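Long-range contacts in beta-fructofuranosidase, insoluble isoenzyme CWINV1 (Arabidopsis thaliana, PDB 2OXB), which hydrolyses terminal non-reducing beta-D-fructofuranoside residues, cleaving sucrose and 1-kestose and, to a lower extent, neokestose and levan, but not inulin: residues I57-P61 with S533-S537; R167-A171 with G194-W198; S185-H190 with K251-P256; V343-R347 with V359-T363; L372-L378 with P469-L475. The protein carries 1 engineered substitution. All coordinates share one frame. Residue numbers count along the deposited sequence, not the author numbering.

In the fold
Cell wall invertase 1 has the two-module architecture of glycoside hydrolase family 32, a five-bladed beta-propeller followed by a beta-sandwich. Contacts 2 and 3 lie in the propeller, centres 14 Å apart, where their segments alternate along the chain; they meet at the neighbouring strands 168-176 and 182-192 and join the third blade to the fourth. Contacts 4 and 5 follow in series in the sandwich, centres 21 Å apart, both reaching its six-stranded sheet. Contact 1 encloses all the others along the sequence, bringing the tail after strand 521-530, the sandwich's last, back to the first blade, so the chain's end is tied to the catalytic propeller; its centre is 37 Å from that of contact 2.

Contact 1. Residues I57-P61 with S533-S537; sequences INWDP and SAQIS
Segment 57-61 leads from loop into a weakly bonded strand; 533-537, without regular structure, runs alongside it, directions 22° apart. CA atoms pair in the register Asn58-Gln535 (4.8 Å), Trp59-Ile536 (5.1 Å) and Pro61-Ser537 (5.5 Å). Most residues are extended; Ile57 departs at phi/psi -130/-50, and Gln535, at -72/90, centres an inverse gamma turn. The polar link is Trp59 N donating to Gln535 O at 2.8 Å, backed by a weak bond from Gln535 N to Asn58 OD1 at 3.5 Å, for which Asn58 takes the m rotamer. Two carbonyl acceptors, Trp59 O and Gln535 O, come within 3.1 Å. Within the tail, Ser537 OG donates to Ile536 O at 2.6 Å. The arrangement returns the tail that follows strand 521-530, the last strand of the C-terminal beta-sandwich, to the lead-in of strand 60-66, an outermost strand of the propeller's first blade. Apolar contact is slight: Ile57 CG2 meets Ala534 CB at 3.7 Å, the Ala534 CA-to-CB bond pointing toward the partner, and Pro61 CD meets Ser537 CB at 3.7 Å. Trp59, chi1 m, sends its indole away from the tail to meet the rings of Phe10 and Trp291, while Ile57 and Ala534 both touch Leu338.

Contact 2. Residues R167-A171 with G194-W198; sequences RRGLA and GSGMW
The two segments run 40° apart end to end. Arg167 opens the first with left-handed backbone angles (72/-7), its CA 4.7 Å from that of Gly196. Its O comes within 2.5 Å of Ser195 O, an unusually tight approach of two acceptors. From Arg168, whose CA-to-CB bond points away and which is salt-bridged to Asp193, the chain is a strand. Gly169 CA lies 4.9 Å from Met197 CA, 3.3 Å from Gly196 O and 3.7 Å from the centroid of the Trp198 five-membered ring, a CH-pi contact over the face. A CB here would collide with both Trp198 CD1 and Gly196 O. Segment 194-198 crosses between propeller blades, from strand 182-192 into the next; Gly196 lies near the substrate-binding Asp235, and Trp198 (chi1 -90°) precedes the engineered Gln199. The Leu170 CA-to-CB bond points away, but Leu170 O reaches Trp198 CE3 at 3.2 Å. Ala171 CB finishes 4.0 Å from Trp198 CZ3. Trp198 NE1 donates weakly from the ring edge to Ser195 OG at 3.5 Å.

Contact 3. Residues S185-H190 with K251-P256; sequences SPEPLH and KDKFVP
Segment 185-190 is irregular, within the broken strand 182-192, while segment 251-256 passes from a turn into strand 253-256. Asp252 occupies the left-handed region (47/36) and Leu189 the helical one (-51/-41). The closest CA pair is Leu189 and Lys253, 4.2 Å apart. One strong backbone hydrogen bond joins the segments, Phe254 N to Leu189 O at 2.7 Å. Two CA-H...O contacts flank it, Lys253 CA to Leu189 O at 3.2 Å and Leu189 CA to Asp252 O at 3.6 Å. Among side chains, Leu189 (chi1 t) places CD2 3.3 Å from Phe254 CB and CD1 3.4 Å from Asp252 O. Lys253 is extended (t at chi1 to chi3), and the final m turn at chi4 brings NZ to the edge of the imidazole, donating to His190 ND1 at 3.0 Å and to Phe254 O at 2.9 Å. His190 ND1 is also 3.2 Å from Phe254 O, a weak bond alternative to accepting from the lysine. Glu187 OE1 approaches Lys251 O at 3.0 Å, acceptor against acceptor. The contact thus joins the outer strands of consecutive propeller blades: Leu189 pairs with Ala171 of strand 168-176, Asp252 is salt-bridged to Arg158, and Leu189, His190 and Phe254 all rest on Leu230 of strand 226-234.

Contact 4. Residues V343-R347 with V359-T363; sequences VKNLR and VYGVT
Val359 begins the contact: its CG1 (chi1 t) lies 3.4 Å from Lys344 CD and 4.2 Å from Leu346 CD1. Lys344 and Leu346 alternate with Asn345 on an extended, weakly bonded strand, so both CA-to-CB bonds point toward the loop while that of Asn345 points away. At Tyr360 the chain bends (-72/-95) and its N comes 3.9 Å from Lys344 CE; its phenol ring leads away. Gly361 (-55/72) is the point of closest backbone approach, with its CA 6.6 Å from that of Lys344 and its O 4.2 Å from Lys344 CG. A weak bond from Val362 N to Tyr360 O, 2.6 Å, closes an inverse gamma turn around this glycine. Val362 (chi1 m) points back, CG1 reaching Lys344 CB at 3.4 Å. The whole contact is van der Waals: the methylenes of Lys344, with chi1 t and chi2 m, follow the turn from Val362 to Val359. It lies at an edge of the C-terminal beta-sandwich, where outermost strand 344-351 of one sheet faces the exit of strand 355-359 in the other, and Lys344 and Val359 both touch Ala528 of strand 521-530.

Contact 5. Residues L372-L378 with P469-L475; sequences LFKVRDL and PHQPLSL
Phe373 and Leu473 form the apolar centre, side chains on the same face of the sheet, with Phe373 CB 3.9 Å from Leu473 CG; Leu473 is off-rotamer at chi1 5°. Phe373 is m at chi1 and meets Leu475 CD2 with its ring edge, at CE2, 4.3 Å away. Val375 CG2 adds a contact to Leu473 CD2 at 4.2 Å. Beneath these side chains, strands 372-374 and 473-475 run antiparallel, axes 4.6 Å apart at 151°, parts of neighbouring strands 367-374 and 473-480 in the sandwich's six-stranded antiparallel sheet. Phe373 and Leu473 are the hydrogen-bonded pair: Phe373 N donates to Leu473 O at 2.7 Å and Leu473 N to Phe373 O at 2.6 Å. Leu372 and Ser474 are the next, non-hydrogen-bonded pair, CA atoms 4.6 Å apart. Past Pro472, whose CA is 2.9 Å from Phe373 O, the pairing ends and both chains become loops, which meet again where Leu378 (off-rotamer, chi1 -108°) packs CD2 on Pro469 CB at 3.6 Å. At the polar edge Leu372 CD1 touches Ser474 OG at 3.3 Å. On the apolar face Phe373 meets Phe409 edge-to-face and Leu473 packs on Phe427, both from the other sheet of the C-terminal beta-sandwich. The chemistry is thus two-sided: backbone bonds set the register, Phe373 and Leu473 face the other sheet, and Leu372 and Ser474 lie on the opposite face, where Ser474 OG bonds Lys490.

Contact 1. Residues I57-P61 with S533-S537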
# COMPACT_ATOMS: atom_id res chain seq x y z
N ILE A 57 -14.87 2.69 4.77
CA ILE A 57 -15.35 1.69 3.83
C ILE A 57 -16.36 2.30 2.88
O ILE A 57 -16.25 2.14 1.66
CB ILE A 57 -16.00 0.50 4.57
CG1 ILE A 57 -15.03 -0.06 5.62
CG2 ILE A 57 -16.39 -0.58 3.57
CD1 ILE A 57 -13.77 -0.67 5.07
N ASN A 58 -17.34 3.00 3.46
CA ASN A 58 -18.39 3.66 2.68
C ASN A 58 -17.98 5.11 2.45
O ASN A 58 -17.71 5.85 3.40
CB ASN A 58 -19.73 3.65 3.42
CG ASN A 58 -20.13 2.27 3.89
OD1 ASN A 58 -20.10 1.31 3.13
ND2 ASN A 58 -20.53 2.18 5.14
N TRP A 59 -17.95 5.51 1.18
CA TRP A 59 -17.56 6.87 0.83
C TRP A 59 -18.60 7.70 0.11
O TRP A 59 -19.23 7.25 -0.86
CB TRP A 59 -16.26 6.82 0.02
CG TRP A 59 -15.16 6.12 0.78
CD1 TRP A 59 -15.02 4.77 0.96
CD2 TRP A 59 -14.13 6.74 1.57
NE1 TRP A 59 -13.97 4.51 1.81
CE2 TRP A 59 -13.41 5.70 2.20
CE3 TRP A 59 -13.75 8.07 1.81
CZ2 TRP A 59 -12.33 5.95 3.04
CZ3 TRP A 59 -12.68 8.32 2.65
CH2 TRP A 59 -11.98 7.26 3.26
N ASP A 60 -18.79 8.92 0.62
CA ASP A 60 -19.72 9.89 0.06
C ASP A 60 -18.87 10.86 -0.77
O ASP A 60 -17.86 11.36 -0.29
CB ASP A 60 -20.43 10.66 1.20
CG ASP A 60 -21.38 9.78 2.02
OD1 ASP A 60 -20.90 8.93 2.81
OD2 ASP A 60 -22.61 9.93 1.88
N PRO A 61 -19.27 11.11 -2.03
CA PRO A 61 -18.55 12.02 -2.93
C PRO A 61 -18.60 13.50 -2.56
O PRO A 61 -19.27 13.90 -1.62
CB PRO A 61 -19.22 11.75 -4.28
CG PRO A 61 -20.62 11.46 -3.89
CD PRO A 61 -20.42 10.51 -2.72
N SER A 533 -21.64 -5.35 -0.93
CA SER A 533 -21.08 -4.15 -1.52
C SER A 533 -20.96 -3.00 -0.54
O SER A 533 -21.67 -2.92 0.46
CB SER A 533 -21.91 -3.71 -2.72
OG SER A 533 -21.78 -4.63 -3.79
N ALA A 534 -20.02 -2.11 -0.84
CA ALA A 534 -19.81 -0.94 -0.01
C ALA A 534 -20.20 0.25 -0.88
O ALA A 534 -19.96 0.24 -2.09
CB ALA A 534 -18.35 -0.85 0.41
N GLN A 535 -20.82 1.25 -0.27
CA GLN A 535 -21.28 2.44 -0.99
C GLN A 535 -20.11 3.33 -1.39
O GLN A 535 -19.70 4.22 -0.65
CB GLN A 535 -22.27 3.22 -0.11
CG GLN A 535 -23.22 2.31 0.67
CD GLN A 535 -24.54 2.97 1.02
OE1 GLN A 535 -25.39 2.34 1.65
NE2 GLN A 535 -24.72 4.22 0.61
N ILE A 536 -19.58 3.08 -2.59
CA ILE A 536 -18.46 3.82 -3.14
C ILE A 536 -18.89 4.79 -4.25
O ILE A 536 -19.74 4.45 -5.08
CB ILE A 536 -17.37 2.86 -3.72
CG1 ILE A 536 -18.01 1.86 -4.70
CG2 ILE A 536 -16.64 2.15 -2.59
CD1 ILE A 536 -17.02 0.94 -5.43
N SER A 537 -18.29 5.98 -4.25
CA SER A 537 -18.56 7.03 -5.24
C SER A 537 -17.52 8.14 -5.09
O SER A 537 -17.04 8.69 -6.07
CB SER A 537 -19.96 7.62 -5.06
OG SER A 537 -20.97 6.72 -5.52

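Contact 2. Residues R167-A171 with G194-W198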
# COMPACT_ATOMS: atom_id res chain seq x y z
N ARG A 167 20.74 11.25 -10.29
CA ARG A 167 20.51 9.89 -9.82
C ARG A 167 20.56 9.73 -8.30
O ARG A 167 20.23 8.67 -7.77
CB ARG A 167 21.48 8.91 -10.50
CG ARG A 167 21.01 8.57 -11.90
CD ARG A 167 22.11 8.06 -12.80
NE ARG A 167 21.64 7.98 -14.18
CZ ARG A 167 21.31 9.03 -14.93
NH1 ARG A 167 21.41 10.27 -14.45
NH2 ARG A 167 20.89 8.85 -16.17
N ARG A 168 20.94 10.80 -7.62
CA ARG A 168 21.02 10.76 -6.16
C ARG A 168 19.66 11.08 -5.51
O ARG A 168 19.32 12.24 -5.31
CB ARG A 168 22.08 11.75 -5.65
CG ARG A 168 22.50 11.57 -4.17
CD ARG A 168 23.05 12.89 -3.59
NE ARG A 168 23.91 12.76 -2.41
CZ ARG A 168 25.09 12.15 -2.40
NH1 ARG A 168 25.58 11.58 -3.50
NH2 ARG A 168 25.81 12.12 -1.30
N GLY A 169 18.90 10.03 -5.19
CA GLY A 169 17.60 10.22 -4.56
C GLY A 169 17.69 10.77 -3.14
O GLY A 169 18.56 10.39 -2.36
N LEU A 170 16.79 11.67 -2.79
CA LEU A 170 16.82 12.24 -1.46
C LEU A 170 15.47 12.83 -1.05
O LEU A 170 14.48 12.70 -1.78
CB LEU A 170 17.94 13.29 -1.36
CG LEU A 170 18.24 14.15 -2.60
CD1 LEU A 170 16.97 14.81 -3.09
CD2 LEU A 170 19.27 15.23 -2.25
N ALA A 171 15.45 13.45 0.12
CA ALA A 171 14.26 14.09 0.68
C ALA A 171 14.65 15.46 1.20
O ALA A 171 15.19 15.58 2.29
CB ALA A 171 13.71 13.24 1.83
N GLY A 194 22.27 5.70 -6.45
CA GLY A 194 21.89 4.61 -7.32
C GLY A 194 20.43 4.78 -7.68
O GLY A 194 20.10 5.06 -8.82
N SER A 195 19.55 4.62 -6.69
CA SER A 195 18.12 4.76 -6.89
C SER A 195 17.80 6.13 -7.47
O SER A 195 18.33 7.15 -7.03
CB SER A 195 17.38 4.60 -5.57
OG SER A 195 17.79 5.60 -4.65
N GLY A 196 16.92 6.17 -8.46
CA GLY A 196 16.58 7.44 -9.07
C GLY A 196 15.87 8.37 -8.11
O GLY A 196 16.14 8.41 -6.90
N MET A 197 14.95 9.13 -8.69
CA MET A 197 14.11 10.09 -7.97
C MET A 197 13.42 9.44 -6.78
O MET A 197 13.17 8.24 -6.77
CB MET A 197 13.04 10.63 -8.92
CG MET A 197 11.98 11.49 -8.28
SD MET A 197 12.50 13.17 -8.04
CE MET A 197 11.04 13.91 -7.33
N TRP A 198 13.13 10.25 -5.77
CA TRP A 198 12.43 9.78 -4.59
C TRP A 198 11.06 10.42 -4.62
O TRP A 198 10.94 11.65 -4.59
CB TRP A 198 13.14 10.23 -3.33
CG TRP A 198 14.16 9.28 -2.82
CD1 TRP A 198 14.88 8.37 -3.55
CD2 TRP A 198 14.67 9.22 -1.49
NE1 TRP A 198 15.82 7.77 -2.74
CE2 TRP A 198 15.70 8.27 -1.47
CE3 TRP A 198 14.35 9.90 -0.30
CZ2 TRP A 198 16.43 7.97 -0.31
CZ3 TRP A 198 15.07 9.60 0.85
CH2 TRP A 198 16.10 8.64 0.83

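Contact 3. Residues S185-H190 with K251-P256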
# COMPACT_ATOMS: atom_id res chain seq x y z
N SER A 185 16.43 23.67 4.42
CA SER A 185 17.47 23.01 5.20
C SER A 185 18.59 22.51 4.28
O SER A 185 18.34 21.78 3.31
CB SER A 185 16.84 21.84 5.96
OG SER A 185 17.56 21.56 7.16
N PRO A 186 19.86 22.90 4.57
CA PRO A 186 21.07 22.54 3.82
C PRO A 186 21.50 21.07 3.85
O PRO A 186 22.63 20.74 3.47
CB PRO A 186 22.13 23.46 4.44
CG PRO A 186 21.68 23.53 5.86
CD PRO A 186 20.20 23.76 5.72
N GLU A 187 20.62 20.18 4.30
CA GLU A 187 20.90 18.74 4.36
C GLU A 187 19.61 17.89 4.36
O GLU A 187 18.74 18.08 5.21
CB GLU A 187 21.76 18.41 5.60
CG GLU A 187 21.94 16.90 5.89
CD GLU A 187 22.76 16.58 7.15
OE1 GLU A 187 22.48 17.16 8.23
OE2 GLU A 187 23.68 15.73 7.07
N PRO A 188 19.48 16.95 3.42
CA PRO A 188 18.29 16.09 3.34
C PRO A 188 18.17 15.18 4.55
O PRO A 188 19.18 14.75 5.11
CB PRO A 188 18.52 15.30 2.06
CG PRO A 188 20.01 15.15 2.05
CD PRO A 188 20.48 16.53 2.41
N LEU A 189 16.95 14.88 4.97
CA LEU A 189 16.80 14.00 6.11
C LEU A 189 17.65 12.77 5.86
O LEU A 189 18.32 12.26 6.76
CB LEU A 189 15.34 13.59 6.28
CG LEU A 189 15.10 12.72 7.50
CD1 LEU A 189 14.60 13.56 8.67
CD2 LEU A 189 14.10 11.66 7.15
N HIS A 190 17.62 12.30 4.62
CA HIS A 190 18.39 11.14 4.19
C HIS A 190 18.55 11.17 2.67
O HIS A 190 18.16 12.14 2.03
CB HIS A 190 17.71 9.83 4.62
CG HIS A 190 18.61 8.63 4.53
ND1 HIS A 190 19.70 8.45 5.34
CD2 HIS A 190 18.61 7.59 3.66
CE1 HIS A 190 20.35 7.36 4.97
NE2 HIS A 190 19.70 6.82 3.96
N LYS A 251 21.20 16.80 13.80
CA LYS A 251 21.48 16.94 12.37
C LYS A 251 20.23 16.75 11.49
O LYS A 251 20.33 16.69 10.26
CB LYS A 251 22.57 15.96 11.95
CG LYS A 251 23.96 16.33 12.47
CD LYS A 251 24.88 15.12 12.52
CE LYS A 251 26.29 15.52 12.93
NZ LYS A 251 26.32 16.33 14.18
N ASP A 252 19.07 16.66 12.14
CA ASP A 252 17.80 16.50 11.44
C ASP A 252 17.91 15.41 10.37
O ASP A 252 17.31 15.50 9.29
CB ASP A 252 17.40 17.83 10.80
CG ASP A 252 17.89 19.04 11.59
OD1 ASP A 252 17.82 19.02 12.84
OD2 ASP A 252 18.34 20.02 10.96
N LYS A 253 18.69 14.38 10.67
CA LYS A 253 18.89 13.30 9.72
C LYS A 253 18.23 12.02 10.17
O LYS A 253 18.00 11.80 11.35
CB LYS A 253 20.38 13.05 9.51
CG LYS A 253 20.68 11.98 8.47
CD LYS A 253 22.17 11.73 8.32
CE LYS A 253 22.45 10.75 7.19
NZ LYS A 253 21.72 9.45 7.38
N PHE A 254 17.91 11.18 9.20
CA PHE A 254 17.31 9.91 9.52
C PHE A 254 18.40 8.85 9.48
O PHE A 254 19.15 8.75 8.51
CB PHE A 254 16.22 9.55 8.53
CG PHE A 254 15.56 8.24 8.83
CD1 PHE A 254 14.95 8.02 10.06
CD2 PHE A 254 15.60 7.20 7.90
CE1 PHE A 254 14.38 6.79 10.38
CE2 PHE A 254 15.04 5.97 8.21
CZ PHE A 254 14.42 5.76 9.45
N VAL A 255 18.49 8.07 10.55
CA VAL A 255 19.48 7.01 10.66
C VAL A 255 18.81 5.64 10.69
O VAL A 255 18.28 5.22 11.73
CB VAL A 255 20.33 7.18 11.93
CG1 VAL A 255 21.51 6.22 11.89
CG2 VAL A 255 20.81 8.61 12.08
N PRO A 256 18.81 4.91 9.57
CA PRO A 256 18.19 3.58 9.53
C PRO A 256 18.88 2.58 10.46
O PRO A 256 20.04 2.76 10.84
CB PRO A 256 18.31 3.18 8.06
CG PRO A 256 19.55 3.91 7.61
CD PRO A 256 19.37 5.27 8.25

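Contact 4. Residues V343-R347 with V359-T363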
# COMPACT_ATOMS: atom_id res chain seq x y z
N VAL A 343 -21.56 -17.86 6.63
CA VAL A 343 -20.22 -18.25 7.05
C VAL A 343 -19.83 -19.61 6.49
O VAL A 343 -20.37 -20.64 6.91
CB VAL A 343 -20.11 -18.33 8.57
CG1 VAL A 343 -21.26 -19.17 9.13
CG2 VAL A 343 -18.76 -18.95 8.95
N LYS A 344 -18.88 -19.61 5.56
CA LYS A 344 -18.42 -20.85 4.95
C LYS A 344 -17.25 -21.34 5.80
O LYS A 344 -16.28 -20.61 6.01
CB LYS A 344 -17.98 -20.58 3.51
CG LYS A 344 -17.99 -21.81 2.62
CD LYS A 344 -16.97 -22.85 3.06
CE LYS A 344 -17.13 -24.13 2.26
NZ LYS A 344 -18.47 -24.72 2.48
N ASN A 345 -17.36 -22.56 6.30
CA ASN A 345 -16.32 -23.13 7.13
C ASN A 345 -15.83 -24.46 6.62
O ASN A 345 -16.52 -25.17 5.88
CB ASN A 345 -16.81 -23.33 8.55
CG ASN A 345 -15.80 -24.05 9.41
OD1 ASN A 345 -14.92 -23.42 10.02
ND2 ASN A 345 -15.89 -25.37 9.44
N LEU A 346 -14.62 -24.80 7.04
CA LEU A 346 -13.98 -26.05 6.67
C LEU A 346 -12.85 -26.26 7.66
O LEU A 346 -11.90 -25.48 7.72
CB LEU A 346 -13.42 -25.96 5.24
CG LEU A 346 -14.44 -25.89 4.11
CD1 LEU A 346 -13.83 -25.22 2.91
CD2 LEU A 346 -14.94 -27.29 3.78
N ARG A 347 -12.98 -27.31 8.47
CA ARG A 347 -11.94 -27.57 9.44
C ARG A 347 -11.42 -28.99 9.38
O ARG A 347 -12.12 -29.91 8.96
CB ARG A 347 -12.45 -27.27 10.84
CG ARG A 347 -13.78 -27.88 11.18
CD ARG A 347 -14.07 -27.58 12.62
NE ARG A 347 -13.95 -26.14 12.87
CZ ARG A 347 -13.91 -25.60 14.08
NH1 ARG A 347 -13.97 -26.37 15.16
NH2 ARG A 347 -13.82 -24.28 14.20
N VAL A 359 -14.36 -24.56 -2.22
CA VAL A 359 -15.09 -23.82 -1.20
C VAL A 359 -16.35 -23.38 -1.94
O VAL A 359 -16.30 -22.47 -2.76
CB VAL A 359 -14.32 -22.56 -0.74
CG1 VAL A 359 -14.96 -21.97 0.51
CG2 VAL A 359 -12.87 -22.90 -0.48
N TYR A 360 -17.48 -24.04 -1.63
CA TYR A 360 -18.77 -23.80 -2.30
C TYR A 360 -19.59 -22.51 -2.07
O TYR A 360 -19.38 -21.49 -2.75
CB TYR A 360 -19.69 -25.01 -2.09
CG TYR A 360 -19.25 -26.29 -2.82
CD1 TYR A 360 -18.84 -27.41 -2.11
CD2 TYR A 360 -19.29 -26.37 -4.22
CE1 TYR A 360 -18.49 -28.59 -2.77
CE2 TYR A 360 -18.94 -27.55 -4.89
CZ TYR A 360 -18.54 -28.66 -4.16
OH TYR A 360 -18.20 -29.85 -4.79
N GLY A 361 -20.55 -22.57 -1.14
CA GLY A 361 -21.44 -21.45 -0.86
C GLY A 361 -20.87 -20.09 -0.49
O GLY A 361 -20.98 -19.64 0.66
N VAL A 362 -20.28 -19.41 -1.47
CA VAL A 362 -19.69 -18.09 -1.24
C VAL A 362 -19.49 -17.33 -2.55
O VAL A 362 -19.21 -17.93 -3.59
CB VAL A 362 -18.31 -18.20 -0.53
CG1 VAL A 362 -18.50 -18.45 0.94
CG2 VAL A 362 -17.47 -19.32 -1.17
N THR A 363 -19.65 -16.02 -2.49
CA THR A 363 -19.44 -15.21 -3.68
C THR A 363 -17.94 -15.26 -3.96
O THR A 363 -17.19 -14.37 -3.57
CB THR A 363 -19.93 -13.74 -3.49
OG1 THR A 363 -19.63 -13.28 -2.16
CG2 THR A 363 -21.43 -13.64 -3.72

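Contact 5. Residues L372-L378 with P469-L475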
# COMPACT_ATOMS: atom_id res chain seq x y z
N LEU A 372 -5.55 -21.47 7.70
CA LEU A 372 -4.52 -21.71 8.70
C LEU A 372 -3.95 -23.08 8.38
O LEU A 372 -4.49 -24.10 8.80
CB LEU A 372 -5.14 -21.68 10.11
CG LEU A 372 -4.69 -20.54 11.06
CD1 LEU A 372 -5.08 -19.18 10.50
CD2 LEU A 372 -5.33 -20.75 12.43
N PHE A 373 -2.87 -23.10 7.61
CA PHE A 373 -2.24 -24.35 7.21
C PHE A 373 -1.34 -24.92 8.31
O PHE A 373 -0.67 -24.17 9.03
CB PHE A 373 -1.40 -24.15 5.95
CG PHE A 373 -2.21 -23.80 4.72
CD1 PHE A 373 -2.99 -24.75 4.09
CD2 PHE A 373 -2.13 -22.51 4.18
CE1 PHE A 373 -3.68 -24.43 2.92
CE2 PHE A 373 -2.82 -22.19 3.01
CZ PHE A 373 -3.59 -23.14 2.38
N LYS A 374 -1.34 -26.24 8.42
CA LYS A 374 -0.54 -26.95 9.41
C LYS A 374 0.41 -27.88 8.68
O LYS A 374 -0.02 -28.69 7.86
CB LYS A 374 -1.44 -27.76 10.35
CG LYS A 374 -0.75 -28.86 11.14
CD LYS A 374 -1.77 -29.66 11.98
CE LYS A 374 -1.18 -30.97 12.53
NZ LYS A 374 -0.81 -31.94 11.45
N VAL A 375 1.70 -27.75 8.96
CA VAL A 375 2.70 -28.57 8.31
C VAL A 375 3.35 -29.54 9.30
O VAL A 375 3.98 -29.12 10.28
CB VAL A 375 3.82 -27.70 7.68
CG1 VAL A 375 4.95 -28.57 7.16
CG2 VAL A 375 3.24 -26.86 6.57
N ARG A 376 3.20 -30.84 9.06
CA ARG A 376 3.81 -31.82 9.93
C ARG A 376 5.17 -32.22 9.36
O ARG A 376 5.38 -32.20 8.15
CB ARG A 376 2.91 -33.05 10.10
CG ARG A 376 2.57 -33.81 8.84
CD ARG A 376 2.00 -35.17 9.21
NE ARG A 376 1.58 -35.93 8.05
CZ ARG A 376 0.67 -35.51 7.17
NH1 ARG A 376 0.10 -34.32 7.34
NH2 ARG A 376 0.35 -36.26 6.13
N ASP A 377 6.09 -32.57 10.25
CA ASP A 377 7.43 -32.95 9.83
C ASP A 377 7.97 -31.90 8.88
O ASP A 377 7.83 -32.00 7.66
CB ASP A 377 7.41 -34.31 9.15
CG ASP A 377 8.71 -35.08 9.34
OD1 ASP A 377 8.93 -36.06 8.60
OD2 ASP A 377 9.51 -34.72 10.24
N LEU A 378 8.59 -30.88 9.45
CA LEU A 378 9.18 -29.79 8.68
C LEU A 378 10.46 -30.27 8.01
O LEU A 378 10.94 -29.65 7.07
CB LEU A 378 9.50 -28.60 9.60
CG LEU A 378 8.64 -27.35 9.50
CD1 LEU A 378 8.83 -26.50 10.72
CD2 LEU A 378 9.02 -26.59 8.25
N PRO A 469 7.43 -21.80 10.74
CA PRO A 469 6.67 -22.91 10.16
C PRO A 469 6.38 -24.04 11.15
O PRO A 469 5.75 -25.04 10.79
CB PRO A 469 7.55 -23.35 8.98
CG PRO A 469 8.93 -23.01 9.43
CD PRO A 469 8.74 -21.66 10.08
N HIS A 470 6.83 -23.88 12.40
CA HIS A 470 6.58 -24.86 13.45
C HIS A 470 5.10 -24.79 13.82
O HIS A 470 4.46 -25.81 14.08
CB HIS A 470 7.41 -24.58 14.70
CG HIS A 470 8.73 -25.26 14.72
ND1 HIS A 470 9.45 -25.45 15.88
CD2 HIS A 470 9.48 -25.78 13.72
CE1 HIS A 470 10.59 -26.07 15.60
NE2 HIS A 470 10.63 -26.28 14.29
N GLN A 471 4.57 -23.57 13.87
CA GLN A 471 3.16 -23.39 14.17
C GLN A 471 2.47 -23.33 12.82
O GLN A 471 3.12 -23.45 11.79
CB GLN A 471 2.88 -22.09 14.94
CG GLN A 471 4.07 -21.18 15.11
CD GLN A 471 4.88 -21.51 16.35
OE1 GLN A 471 6.02 -21.07 16.49
NE2 GLN A 471 4.28 -22.27 17.26
N PRO A 472 1.14 -23.18 12.81
CA PRO A 472 0.42 -23.10 11.53
C PRO A 472 0.66 -21.80 10.73
O PRO A 472 0.91 -20.73 11.30
CB PRO A 472 -1.04 -23.29 11.95
CG PRO A 472 -1.06 -22.75 13.36
CD PRO A 472 0.20 -23.30 13.94
N LEU A 473 0.58 -21.90 9.41
CA LEU A 473 0.78 -20.72 8.58
C LEU A 473 -0.55 -20.10 8.15
O LEU A 473 -1.42 -20.77 7.60
CB LEU A 473 1.61 -21.05 7.34
CG LEU A 473 1.99 -22.51 7.11
CD1 LEU A 473 2.35 -22.66 5.65
CD2 LEU A 473 3.14 -22.93 8.02
N SER A 474 -0.67 -18.81 8.42
CA SER A 474 -1.86 -18.04 8.07
C SER A 474 -1.71 -17.49 6.66
O SER A 474 -0.60 -17.44 6.11
CB SER A 474 -2.06 -16.86 9.04
OG SER A 474 -2.40 -17.30 10.34
N LEU A 475 -2.84 -17.09 6.09
CA LEU A 475 -2.91 -16.52 4.75
C LEU A 475 -4.34 -16.03 4.53
O LEU A 475 -5.28 -16.81 4.53
CB LEU A 475 -2.55 -17.56 3.69
CG LEU A 475 -2.73 -17.13 2.23
CD1 LEU A 475 -1.90 -15.90 1.94
CD2 LEU A 475 -2.32 -18.27 1.32